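Local structure of reticulocyte-binding protein 2a (Plasmodium vivax, 4Z8N) at residues Y22-Q27 against P58-I63; N65-C70 against N113-N118; P72-L77 against D109-C114. The protein probably binds red blood cells, including the reticulocytes this malaria parasite invades, through the helical erythrocyte-binding domain described here. One frame throughout, in Å; residues are numbered along the deposited sequence.

Contact 1 (Y22-Q27 against P58-I63); sequences YPFYVQ and PLMSSI
Met-60 reaches across from helix 42-69 and lays its thioether against the rings of Tyr-22 and Phe-24. Its CG stands anti to the backbone N (chi1 177°), and the bends that follow at chi2 and chi3 bring CE round to Tyr-22 and Pro-23. CE lies 3.5 Å from Tyr-22 CE2, in an oblique approach, and 3.7 Å from Pro-23 CB. The sulfur serves two rings at once. SD is 4.7 Å from the centroid of the Tyr-22 ring, again obliquely, and 3.8 Å from Phe-24 CD2, where it sits at the ring edge, close to the ring plane. Both are Met-aromatic contacts, and the methionine side chain runs at about a right angle to each of the two aromatic side chains. An unbranched, flexible thioether suits this place, because it can bend to fit between groups facing different ways.

One turn further on, Ile-63 continues the apolar surface with two branches. Its CG2 packs 3.7 Å from Phe-24 CD2, while CD1, at the end of the other branch, comes within 4.1 Å of Tyr-25 CD1. The beta-branched side chain can thus meet two successive aromatic residues. The chain before helix 26-37 is shaped to offer them: a cis peptide bond precedes Pro-23, and Phe-24 takes a positive phi. Behind the contact, Tyr-25 also packs on Met-119 and Met-126 of helix 119-136, and Pro-23 on Phe-265 of helix 246-297, so the segment 22-25 lies among several helices of the domain.

Between the two segments the contact is wholly apolar and sulfur-aromatic. Cohesion therefore comes from dispersion, the burial of hydrophobic surface and probably a modest electrostatic attraction between the sulfur and the positive edge of Phe-24, with little of the directionality that polar bonds would impose.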
# COMPACT_ATOMS: atom_id res chain seq x y z
N TYR A 22 -2.46 0.90 -9.32
CA TYR A 22 -1.28 1.42 -10.02
C TYR A 22 -0.39 2.21 -9.06
O TYR A 22 -0.90 2.98 -8.24
CB TYR A 22 -1.74 2.31 -11.18
CG TYR A 22 -0.63 2.84 -12.07
CD1 TYR A 22 0.06 4.00 -11.74
CD2 TYR A 22 -0.29 2.18 -13.25
CE1 TYR A 22 1.06 4.48 -12.55
CE2 TYR A 22 0.71 2.67 -14.06
CZ TYR A 22 1.39 3.82 -13.71
OH TYR A 22 2.39 4.30 -14.52
N PRO A 23 0.94 2.03 -9.15
CA PRO A 23 1.69 1.20 -10.09
C PRO A 23 2.01 -0.21 -9.59
O PRO A 23 2.98 -0.81 -10.06
CB PRO A 23 2.98 1.99 -10.27
CG PRO A 23 3.21 2.57 -8.92
CD PRO A 23 1.84 2.86 -8.33
N PHE A 24 1.23 -0.71 -8.62
CA PHE A 24 1.27 -2.11 -8.19
C PHE A 24 2.55 -2.56 -7.47
O PHE A 24 2.49 -3.15 -6.40
CB PHE A 24 1.01 -3.03 -9.39
CG PHE A 24 -0.17 -2.61 -10.22
CD1 PHE A 24 -1.46 -2.75 -9.74
CD2 PHE A 24 0.01 -2.07 -11.49
CE1 PHE A 24 -2.55 -2.36 -10.50
CE2 PHE A 24 -1.08 -1.67 -12.25
CZ PHE A 24 -2.36 -1.82 -11.75
N TYR A 25 3.71 -2.28 -8.07
CA TYR A 25 4.99 -2.63 -7.44
C TYR A 25 5.83 -1.39 -7.20
O TYR A 25 5.82 -0.47 -8.03
CB TYR A 25 5.77 -3.63 -8.30
CG TYR A 25 5.24 -5.04 -8.28
CD1 TYR A 25 4.09 -5.38 -9.00
CD2 TYR A 25 5.88 -6.04 -7.57
CE1 TYR A 25 3.60 -6.67 -9.00
CE2 TYR A 25 5.40 -7.34 -7.56
CZ TYR A 25 4.26 -7.64 -8.28
OH TYR A 25 3.78 -8.93 -8.27
N VAL A 26 6.56 -1.36 -6.10
CA VAL A 26 7.32 -0.17 -5.73
C VAL A 26 8.49 0.07 -6.70
O VAL A 26 8.89 1.21 -6.92
CB VAL A 26 7.85 -0.26 -4.28
CG1 VAL A 26 8.86 -1.38 -4.13
CG2 VAL A 26 8.44 1.08 -3.83
N GLN A 27 9.02 -1.01 -7.29
CA GLN A 27 10.09 -0.90 -8.27
C GLN A 27 9.67 -0.04 -9.46
O GLN A 27 10.47 0.71 -10.02
CB GLN A 27 10.53 -2.28 -8.76
CG GLN A 27 11.17 -3.18 -7.70
CD GLN A 27 10.19 -4.14 -7.07
OE1 GLN A 27 9.09 -3.76 -6.65
NE2 GLN A 27 10.58 -5.41 -6.99
N PRO A 58 6.11 -2.50 -21.41
CA PRO A 58 5.41 -3.77 -21.65
C PRO A 58 5.17 -4.56 -20.36
O PRO A 58 4.16 -5.26 -20.26
CB PRO A 58 6.37 -4.54 -22.57
CG PRO A 58 7.20 -3.48 -23.21
CD PRO A 58 7.38 -2.44 -22.16
N LEU A 59 6.08 -4.44 -19.40
CA LEU A 59 5.93 -5.11 -18.12
C LEU A 59 4.72 -4.57 -17.36
O LEU A 59 3.93 -5.34 -16.82
CB LEU A 59 7.19 -4.95 -17.27
CG LEU A 59 7.12 -5.52 -15.85
CD1 LEU A 59 6.82 -7.01 -15.86
CD2 LEU A 59 8.40 -5.23 -15.09
N MET A 60 4.59 -3.25 -17.33
CA MET A 60 3.45 -2.61 -16.67
C MET A 60 2.14 -3.03 -17.31
O MET A 60 1.14 -3.25 -16.63
CB MET A 60 3.60 -1.08 -16.70
CG MET A 60 2.42 -0.34 -16.08
SD MET A 60 2.22 -0.71 -14.32
CE MET A 60 3.39 0.44 -13.58
N SER A 61 2.15 -3.14 -18.64
CA SER A 61 0.96 -3.54 -19.38
C SER A 61 0.53 -4.96 -19.01
O SER A 61 -0.65 -5.24 -18.86
CB SER A 61 1.20 -3.42 -20.88
OG SER A 61 1.43 -2.08 -21.26
N SER A 62 1.51 -5.85 -18.87
CA SER A 62 1.24 -7.23 -18.51
C SER A 62 0.67 -7.34 -17.10
O SER A 62 -0.23 -8.13 -16.84
CB SER A 62 2.51 -8.08 -18.63
OG SER A 62 2.98 -8.10 -19.97
N ILE A 63 1.22 -6.53 -16.19
CA ILE A 63 0.72 -6.48 -14.82
C ILE A 63 -0.70 -5.92 -14.78
O ILE A 63 -1.58 -6.49 -14.14
CB ILE A 63 1.63 -5.61 -13.92
CG1 ILE A 63 3.03 -6.21 -13.85
CG2 ILE A 63 1.03 -5.46 -12.53
CD1 ILE A 63 4.02 -5.36 -13.08

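Contact 2 (N65-C70 against N113-N118); sequences NQINSC and NCVQAN
The carboxamide of Gln-66 meets segment 113-118 through NE2 and OE1, its plane turned 71° from the amide of Asn-118. NE2 gives a nearly straight bond to Ala-117 O at 2.7 Å; the acceptor lies in the glutamine's amide plane, though the donor stands above the Ala-117 carbonyl plane. A second, more bent bond runs from NE2 to Cys-114 O at 3.1 Å, tilted from the amide plane. OE1 accepts from Asn-118 ND2 at 2.8 Å, with ND2 above the glutamine carbonyl plane, and is also hydrogen-bonded to Tyr-122 OH. CG anti to the backbone N (chi1 177°) and an extended chain beyond it carry the amide to the turn ending helix 94-115, where glutamine supplies both donor and acceptor.

Cys-70 SG and Cys-114 SG are joined at 2.1 Å in a disulfide (chi3 -94°, near the relaxed value), covalently linking the end region of helix 42-69 to helix 94-115. Ile-67 CD1 packs 4.1 Å from Val-115 CG1.

The Asn-118 side chain lies about 7 Å from that of Glu-120, a calcium-binding residue of this protein, though no calcium is bound here. Helix 119-136 follows; Val-115 also packs on Phe-10 of strand 9-11, and Ile-67 on Phe-24.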
# COMPACT_ATOMS: atom_id res chain seq x y z
N ASN A 65 -2.93 -5.82 -17.13
CA ASN A 65 -3.86 -6.78 -17.72
C ASN A 65 -4.22 -7.89 -16.74
O ASN A 65 -5.37 -8.32 -16.67
CB ASN A 65 -3.28 -7.38 -19.00
CG ASN A 65 -3.14 -6.36 -20.11
OD1 ASN A 65 -3.88 -5.37 -20.16
ND2 ASN A 65 -2.20 -6.59 -21.01
N GLN A 66 -3.23 -8.35 -15.98
CA GLN A 66 -3.46 -9.37 -14.97
C GLN A 66 -4.42 -8.86 -13.89
O GLN A 66 -5.35 -9.57 -13.51
CB GLN A 66 -2.14 -9.81 -14.34
CG GLN A 66 -2.31 -10.83 -13.22
CD GLN A 66 -0.99 -11.36 -12.70
OE1 GLN A 66 -0.07 -11.63 -13.46
NE2 GLN A 66 -0.90 -11.50 -11.38
N ILE A 67 -4.18 -7.64 -13.42
CA ILE A 67 -5.04 -7.03 -12.41
C ILE A 67 -6.46 -6.87 -12.95
O ILE A 67 -7.44 -7.05 -12.22
CB ILE A 67 -4.51 -5.65 -11.96
CG1 ILE A 67 -3.09 -5.79 -11.40
CG2 ILE A 67 -5.41 -5.04 -10.90
CD1 ILE A 67 -3.01 -6.59 -10.13
N ASN A 68 -6.57 -6.54 -14.24
CA ASN A 68 -7.87 -6.39 -14.89
C ASN A 68 -8.63 -7.71 -14.94
O ASN A 68 -9.86 -7.73 -14.91
CB ASN A 68 -7.70 -5.83 -16.30
CG ASN A 68 -7.25 -4.38 -16.30
OD1 ASN A 68 -7.37 -3.69 -15.29
ND2 ASN A 68 -6.74 -3.92 -17.44
N SER A 69 -7.90 -8.82 -15.03
CA SER A 69 -8.52 -10.14 -15.09
C SER A 69 -9.01 -10.58 -13.71
O SER A 69 -9.76 -11.55 -13.60
CB SER A 69 -7.54 -11.17 -15.65
OG SER A 69 -6.44 -11.36 -14.78
N CYS A 70 -8.58 -9.87 -12.68
CA CYS A 70 -8.96 -10.20 -11.31
C CYS A 70 -10.21 -9.46 -10.87
O CYS A 70 -10.73 -9.70 -9.78
CB CYS A 70 -7.81 -9.89 -10.35
SG CYS A 70 -6.28 -10.77 -10.72
N ASN A 113 -4.50 -14.46 -4.58
CA ASN A 113 -3.69 -15.31 -5.43
C ASN A 113 -3.70 -14.86 -6.89
O ASN A 113 -2.69 -14.95 -7.58
CB ASN A 113 -4.16 -16.76 -5.34
CG ASN A 113 -3.79 -17.41 -4.02
OD1 ASN A 113 -2.81 -17.02 -3.38
ND2 ASN A 113 -4.57 -18.40 -3.61
N CYS A 114 -4.85 -14.37 -7.34
CA CYS A 114 -4.98 -13.84 -8.69
C CYS A 114 -4.11 -12.59 -8.84
O CYS A 114 -3.50 -12.37 -9.88
CB CYS A 114 -6.45 -13.52 -8.99
SG CYS A 114 -6.76 -12.77 -10.61
N VAL A 115 -4.06 -11.78 -7.79
CA VAL A 115 -3.27 -10.56 -7.78
C VAL A 115 -1.78 -10.87 -7.65
O VAL A 115 -0.95 -10.29 -8.35
CB VAL A 115 -3.71 -9.62 -6.64
CG1 VAL A 115 -2.73 -8.47 -6.47
CG2 VAL A 115 -5.12 -9.10 -6.90
N GLN A 116 -1.44 -11.79 -6.75
CA GLN A 116 -0.04 -12.13 -6.50
C GLN A 116 0.51 -13.15 -7.50
O GLN A 116 1.65 -13.59 -7.36
CB GLN A 116 0.13 -12.67 -5.08
CG GLN A 116 0.14 -11.61 -4.00
CD GLN A 116 0.43 -12.20 -2.63
OE1 GLN A 116 0.29 -13.41 -2.42
NE2 GLN A 116 0.84 -11.35 -1.69
N ALA A 117 -0.29 -13.53 -8.48
CA ALA A 117 0.17 -14.48 -9.50
C ALA A 117 1.32 -13.87 -10.29
O ALA A 117 1.34 -12.66 -10.55
CB ALA A 117 -0.98 -14.87 -10.42
N ASN A 118 2.29 -14.71 -10.65
CA ASN A 118 3.46 -14.29 -11.42
C ASN A 118 4.32 -13.24 -10.71
O ASN A 118 5.15 -12.58 -11.34
CB ASN A 118 3.04 -13.74 -12.79
CG ASN A 118 2.13 -14.70 -13.53
OD1 ASN A 118 2.45 -15.87 -13.71
ND2 ASN A 118 0.98 -14.20 -13.97

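Contact 3 (P72-L77 against D109-C114); sequences PKKAAL and DAYKNC
Helices 71-85 and 94-115 run side by side in nearly opposite directions as part of the helical, coiled-coil-family scaffold of the erythrocyte-binding domain. Their short segments here approach to 9.3 Å between axes, with 157° between their directions. Tyr-111 fills much of the interface. Its CG is anti to the backbone N (chi1 -179°); the side chain sets out toward helix 71-85, and CA of Lys-74 lies over one face of the ring. CB of Lys-74 is 3.6 Å from Tyr-111 CE1, and its CD reaches the same distance, 3.6 Å, from Tyr-111 OH. The two side chains point the same way, so the methylenes run alongside the ring from CE1 to the hydroxyl. Beyond them NZ turns off to a salt bridge with Glu-78, one turn along its own helix.

Lys-73 comes to the ring's edge instead. Its CG sits 3.6 Å from Tyr-111 CA, and the chain then bends so that CE touches Ala-110 CB at 3.9 Å. Alanine suits this spot, since its small methyl lets the aliphatic part of a long side chain lie close to the helix. Leu-77 completes the apolar side: its CD2 is 4.3 Å from Tyr-111 CD2, and it also packs on Tyr-104 and Gln-107. Leu-5, from the N-terminal loop, touches both Lys-74 and Tyr-111.

Tyrosine offers a broad flat surface to leucine and to lysine methylenes, which pack inward while the amino groups can remain near water. The near-antiparallel pairing of these neighbouring helices fits the all-helical architecture of this erythrocyte-binding domain.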
# COMPACT_ATOMS: atom_id res chain seq x y z
N PRO A 72 -13.45 -9.56 -11.96
CA PRO A 72 -14.64 -10.36 -11.62
C PRO A 72 -14.53 -11.01 -10.24
O PRO A 72 -15.52 -11.13 -9.52
CB PRO A 72 -14.68 -11.43 -12.71
CG PRO A 72 -13.96 -10.82 -13.86
CD PRO A 72 -12.87 -10.01 -13.24
N LYS A 73 -13.32 -11.41 -9.87
CA LYS A 73 -13.07 -11.96 -8.55
C LYS A 73 -13.25 -10.89 -7.47
O LYS A 73 -13.78 -11.17 -6.40
CB LYS A 73 -11.66 -12.56 -8.48
CG LYS A 73 -11.36 -13.23 -7.16
CD LYS A 73 -12.31 -14.39 -6.92
CE LYS A 73 -12.90 -14.33 -5.53
NZ LYS A 73 -13.81 -13.18 -5.34
N LYS A 74 -12.80 -9.68 -7.77
CA LYS A 74 -12.95 -8.56 -6.84
C LYS A 74 -14.41 -8.22 -6.61
O LYS A 74 -14.83 -7.94 -5.49
CB LYS A 74 -12.20 -7.33 -7.36
CG LYS A 74 -12.29 -6.12 -6.44
CD LYS A 74 -11.51 -4.95 -7.00
CE LYS A 74 -12.09 -4.47 -8.32
NZ LYS A 74 -13.49 -3.98 -8.16
N ALA A 75 -15.19 -8.26 -7.69
CA ALA A 75 -16.62 -7.96 -7.64
C ALA A 75 -17.36 -8.94 -6.73
O ALA A 75 -18.13 -8.52 -5.86
CB ALA A 75 -17.21 -7.99 -9.03
N ALA A 76 -17.12 -10.23 -6.93
CA ALA A 76 -17.74 -11.26 -6.11
C ALA A 76 -17.38 -11.08 -4.64
O ALA A 76 -18.23 -11.22 -3.76
CB ALA A 76 -17.32 -12.65 -6.59
N LEU A 77 -16.12 -10.74 -4.39
CA LEU A 77 -15.64 -10.50 -3.03
C LEU A 77 -16.37 -9.32 -2.38
O LEU A 77 -16.78 -9.39 -1.23
CB LEU A 77 -14.13 -10.25 -3.03
CG LEU A 77 -13.48 -9.86 -1.71
CD1 LEU A 77 -13.70 -10.92 -0.63
CD2 LEU A 77 -11.99 -9.60 -1.91
N ASP A 109 -9.01 -15.08 -0.39
CA ASP A 109 -7.82 -15.86 -0.68
C ASP A 109 -7.63 -16.04 -2.19
O ASP A 109 -6.50 -16.01 -2.69
CB ASP A 109 -7.89 -17.23 -0.00
CG ASP A 109 -6.63 -18.04 -0.19
OD1 ASP A 109 -5.52 -17.47 -0.03
OD2 ASP A 109 -6.73 -19.24 -0.51
N ALA A 110 -8.73 -16.21 -2.91
CA ALA A 110 -8.68 -16.41 -4.36
C ALA A 110 -8.26 -15.13 -5.08
O ALA A 110 -7.50 -15.17 -6.04
CB ALA A 110 -10.02 -16.90 -4.88
N TYR A 111 -8.76 -13.99 -4.60
CA TYR A 111 -8.41 -12.70 -5.19
C TYR A 111 -6.94 -12.38 -4.95
O TYR A 111 -6.24 -11.92 -5.85
CB TYR A 111 -9.30 -11.58 -4.63
CG TYR A 111 -9.01 -10.22 -5.22
CD1 TYR A 111 -9.20 -9.97 -6.57
CD2 TYR A 111 -8.55 -9.18 -4.42
CE1 TYR A 111 -8.94 -8.73 -7.12
CE2 TYR A 111 -8.28 -7.92 -4.96
CZ TYR A 111 -8.48 -7.71 -6.31
OH TYR A 111 -8.22 -6.47 -6.86
N LYS A 112 -6.47 -12.64 -3.73
CA LYS A 112 -5.07 -12.42 -3.38
C LYS A 112 -4.14 -13.21 -4.29
O LYS A 112 -3.11 -12.70 -4.74
CB LYS A 112 -4.82 -12.80 -1.92
CG LYS A 112 -3.36 -12.70 -1.49
CD LYS A 112 -3.17 -13.09 -0.04
CE LYS A 112 -1.73 -12.93 0.40
NZ LYS A 112 -1.52 -13.32 1.82
N ASN A 113 -4.50 -14.46 -4.58
CA ASN A 113 -3.69 -15.31 -5.43
C ASN A 113 -3.70 -14.86 -6.89
O ASN A 113 -2.69 -14.95 -7.58
CB ASN A 113 -4.16 -16.76 -5.34
CG ASN A 113 -3.79 -17.41 -4.02
OD1 ASN A 113 -2.81 -17.02 -3.38
ND2 ASN A 113 -4.57 -18.40 -3.61
N CYS A 114 -4.85 -14.37 -7.34
CA CYS A 114 -4.98 -13.84 -8.69
C CYS A 114 -4.11 -12.59 -8.84
O CYS A 114 -3.50 -12.37 -9.88
CB CYS A 114 -6.45 -13.52 -8.99
SG CYS A 114 -6.76 -12.77 -10.61

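Contact 1 is the most buried of the three, a largely buried cluster of aromatic, aliphatic and sulfur groups with Tyr-22 at its exposed margin, whereas contacts 2 and 3 are only partly buried and make more use of polar or amphipathic side chains. Contacts 1 and 2 share helix 42-69 and meet directly, Phe-24 CE1 lying 3.6 Å from Ile-67 CG1. Contacts 2 and 3 share helix 94-115, including Cys-114, and touch where Cys-70 O approaches Tyr-111 CE1. Their chemistry follows their position: side-chain amide hydrogen bonds and a disulfide join helix ends in contact 2, while contact 3 packs lysine methylenes against a tyrosine between helix flanks. Contacts 1 and 3, about 19 Å apart between centres, do not touch.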